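Local coordinates for protein PTS system, IIA component (Streptococcus pneumoniae serotype 4, PDB 5T3U) that probably relays phosphoryl groups as the IIA component of a mannose-family phosphotransferase system associated with fucose utilization, at residues R9-A14 and P105-L110. Sequence-based numbering, arbitrary orientation.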
ATOM      1  N   ARG A   9      10.248   9.720  16.838  1.00 30.24           N
ATOM      2  CA  ARG A   9       9.705   8.537  16.172  1.00 29.93           C
ATOM      3  C   ARG A   9      10.336   8.385  14.794  1.00 28.93           C
ATOM      4  O   ARG A   9      10.282   9.315  13.998  1.00 29.07           O
ATOM      5  CB  ARG A   9       8.190   8.735  16.017  1.00 30.33           C
ATOM      6  CG  ARG A   9       7.356   7.518  15.702  1.00 30.15           C
ATOM      7  CD  ARG A   9       5.902   7.786  15.971  1.00 29.70           C
ATOM      8  NE  ARG A   9       5.721   8.400  17.273  1.00 31.50           N
ATOM      9  CZ  ARG A   9       5.309   9.645  17.458  1.00 32.86           C
ATOM     10  NH1 ARG A   9       4.995  10.399  16.406  1.00 31.00           N
ATOM     11  NH2 ARG A   9       5.208  10.133  18.698  1.00 32.05           N
ATOM     12  N   GLY A  10      10.949   7.230  14.546  1.00 28.22           N
ATOM     13  CA  GLY A  10      11.434   6.825  13.217  1.00 28.51           C
ATOM     14  C   GLY A  10      10.477   5.833  12.556  1.00 28.09           C
ATOM     15  O   GLY A  10       9.587   5.262  13.214  1.00 28.92           O
ATOM     16  N   ILE A  11      10.610   5.640  11.253  1.00 27.74           N
ATOM     17  CA  ILE A  11       9.681   4.756  10.568  1.00 27.09           C
ATOM     18  C   ILE A  11      10.471   3.853   9.678  1.00 26.48           C
ATOM     19  O   ILE A  11      11.253   4.316   8.869  1.00 26.97           O
ATOM     20  CB  ILE A  11       8.611   5.542   9.718  1.00 27.36           C
ATOM     21  CG1 ILE A  11       7.767   6.492  10.583  1.00 28.21           C
ATOM     22  CG2 ILE A  11       7.667   4.564   8.917  1.00 26.21           C
ATOM     23  CD1 ILE A  11       6.953   7.463   9.739  1.00 31.93           C
ATOM     24  N   LEU A  12      10.279   2.552   9.820  1.00 26.43           N
ATOM     25  CA  LEU A  12      10.834   1.644   8.834  1.00 26.64           C
ATOM     26  C   LEU A  12       9.690   1.025   8.032  1.00 25.95           C
ATOM     27  O   LEU A  12       8.757   0.471   8.615  1.00 25.46           O
ATOM     28  CB  LEU A  12      11.642   0.534   9.508  1.00 26.51           C
ATOM     29  CG  LEU A  12      12.188  -0.574   8.602  1.00 28.28           C
ATOM     30  CD1 LEU A  12      13.215  -0.071   7.555  1.00 26.43           C
ATOM     31  CD2 LEU A  12      12.787  -1.657   9.457  1.00 30.30           C
ATOM     32  N   VAL A  13       9.765   1.118   6.709  1.00 25.20           N
ATOM     33  CA  VAL A  13       8.715   0.545   5.863  1.00 24.53           C
ATOM     34  C   VAL A  13       9.351  -0.659   5.220  1.00 25.46           C
ATOM     35  O   VAL A  13      10.348  -0.513   4.483  1.00 24.61           O
ATOM     36  CB  VAL A  13       8.284   1.497   4.720  1.00 24.08           C
ATOM     37  CG1 VAL A  13       7.020   1.010   4.072  1.00 23.06           C
ATOM     38  CG2 VAL A  13       8.100   2.918   5.216  1.00 24.77           C
ATOM     39  N   ALA A  14       8.790  -1.840   5.466  1.00 25.03           N
ATOM     40  CA  ALA A  14       9.419  -3.070   4.968  1.00 25.79           C
ATOM     41  C   ALA A  14       8.439  -3.967   4.228  1.00 25.65           C
ATOM     42  O   ALA A  14       7.313  -4.094   4.637  1.00 26.25           O
ATOM     43  CB  ALA A  14      10.045  -3.838   6.123  1.00 26.26           C
ATOM     44  N   PRO A 105      -2.360   6.168   3.149  1.00 27.03           N
ATOM     45  CA  PRO A 105      -2.842   7.037   4.248  1.00 26.56           C
ATOM     46  C   PRO A 105      -2.145   6.845   5.609  1.00 26.75           C
ATOM     47  O   PRO A 105      -1.858   7.846   6.283  1.00 26.66           O
ATOM     48  CB  PRO A 105      -4.317   6.661   4.353  1.00 26.63           C
ATOM     49  CG  PRO A 105      -4.693   6.307   2.916  1.00 26.61           C
ATOM     50  CD  PRO A 105      -3.492   5.527   2.438  1.00 27.42           C
ATOM     51  N   LEU A 106      -1.893   5.595   6.021  1.00 24.86           N
ATOM     52  CA  LEU A 106      -1.102   5.330   7.229  1.00 23.36           C
ATOM     53  C   LEU A 106       0.304   5.931   7.143  1.00 23.44           C
ATOM     54  O   LEU A 106       0.738   6.664   8.056  1.00 23.16           O
ATOM     55  CB  LEU A 106      -1.000   3.821   7.503  1.00 22.61           C
ATOM     56  CG  LEU A 106      -0.313   3.404   8.848  1.00 22.33           C
ATOM     57  CD1 LEU A 106      -0.922   4.047  10.085  1.00 22.13           C
ATOM     58  CD2 LEU A 106      -0.361   1.886   8.994  1.00 25.53           C
ATOM     59  N   LEU A 107       1.021   5.636   6.049  1.00 23.83           N
ATOM     60  CA  LEU A 107       2.408   6.095   5.910  1.00 24.34           C
ATOM     61  C   LEU A 107       2.474   7.623   5.936  1.00 25.12           C
ATOM     62  O   LEU A 107       3.235   8.200   6.710  1.00 25.23           O
ATOM     63  CB  LEU A 107       3.101   5.507   4.657  1.00 24.09           C
ATOM     64  CG  LEU A 107       4.576   5.954   4.464  1.00 24.99           C
ATOM     65  CD1 LEU A 107       5.456   5.721   5.736  1.00 23.93           C
ATOM     66  CD2 LEU A 107       5.215   5.300   3.211  1.00 23.09           C
ATOM     67  N   VAL A 108       1.646   8.281   5.123  1.00 25.94           N
ATOM     68  CA  VAL A 108       1.554   9.740   5.131  1.00 26.00           C
ATOM     69  C   VAL A 108       1.293  10.332   6.511  1.00 26.57           C
ATOM     70  O   VAL A 108       1.958  11.284   6.903  1.00 27.26           O
ATOM     71  CB  VAL A 108       0.457  10.244   4.140  1.00 26.11           C
ATOM     72  CG1 VAL A 108       0.185  11.758   4.366  1.00 25.26           C
ATOM     73  CG2 VAL A 108       0.903   9.975   2.716  1.00 27.35           C
ATOM     74  N   GLU A 109       0.313   9.790   7.234  1.00 26.57           N
ATOM     75  CA  GLU A 109      -0.027  10.311   8.547  1.00 27.16           C
ATOM     76  C   GLU A 109       1.114  10.128   9.558  1.00 27.19           C
ATOM     77  O   GLU A 109       1.373  11.009  10.378  1.00 26.19           O
ATOM     78  CB  GLU A 109      -1.285   9.599   9.082  1.00 27.73           C
ATOM     79  CG  GLU A 109      -1.630   9.934  10.545  1.00 31.70           C
ATOM     80  CD  GLU A 109      -1.738  11.444  10.818  1.00 38.67           C
ATOM     81  OE1 GLU A 109      -2.181  12.211   9.922  1.00 39.73           O
ATOM     82  OE2 GLU A 109      -1.375  11.870  11.942  1.00 43.25           O
ATOM     83  N   LEU A 110       1.744   8.950   9.545  1.00 27.77           N
ATOM     84  CA  LEU A 110       2.878   8.697  10.445  1.00 27.35           C
ATOM     85  C   LEU A 110       4.045   9.626  10.127  1.00 28.05           C
ATOM     86  O   LEU A 110       4.697  10.148  11.051  1.00 28.84           O
ATOM     87  CB  LEU A 110       3.292   7.229  10.404  1.00 26.93           C
ATOM     88  CG  LEU A 110       2.290   6.297  11.106  1.00 27.42           C
ATOM     89  CD1 LEU A 110       2.629   4.798  10.936  1.00 24.70           C
ATOM     90  CD2 LEU A 110       2.114   6.686  12.611  1.00 26.37           C
TER
HETATM   91  O   HOH W   1       4.122   9.673  13.793  1.00 30.11           O
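Helix 105-110 runs nearly antiparallel to strand 9-14 at 155°, the two axes 10.4 Å apart at their closest, with the CA atom of Ile11 nearest that of Leu110 and the CA atom of Val13 nearest that of Leu107. Ile11 touches Leu107 and Leu110 through different branches. Its CG1 lies beside the backbone N (chi1 -59°), and the extended chain carries Ile11 CD1 to the helix backbone, 3.6 Å from Leu110 C and 3.7 Å from Leu110 CB. The shorter branch, Ile11 CG2, meets Leu107 CD1 at 4.0 Å. Leu107 CD1 also reaches Val13 CG2 at 3.9 Å, the two side chains crossing at about a right angle. Leu107 gets there with CG anti to its backbone N (chi1 -180°), bridging two residues that project from the same face of the strand. The sheet is parallel with strand order 2-1-3-4, the central sheet of the alpha/beta sandwich of a mannose-type IIA domain; strand 7-16 is an inner strand and helix 104-112 packs on one face, while Leu12 points to helix 50-65 on the other. Leu107 also touches Ala23 and Ala27 of helix 19-31, and Leu110 leans on Ile72 and Leu74 of the neighbouring strand. Beyond this apolar core a single water joins the segments, accepting from Arg9 NH1 at 2.8 Å and donating to Leu110 O at 2.8 Å. Arg9 NH2 hydrogen-bonds Ser116 O, tying the guanidinium to the chain just past the helix.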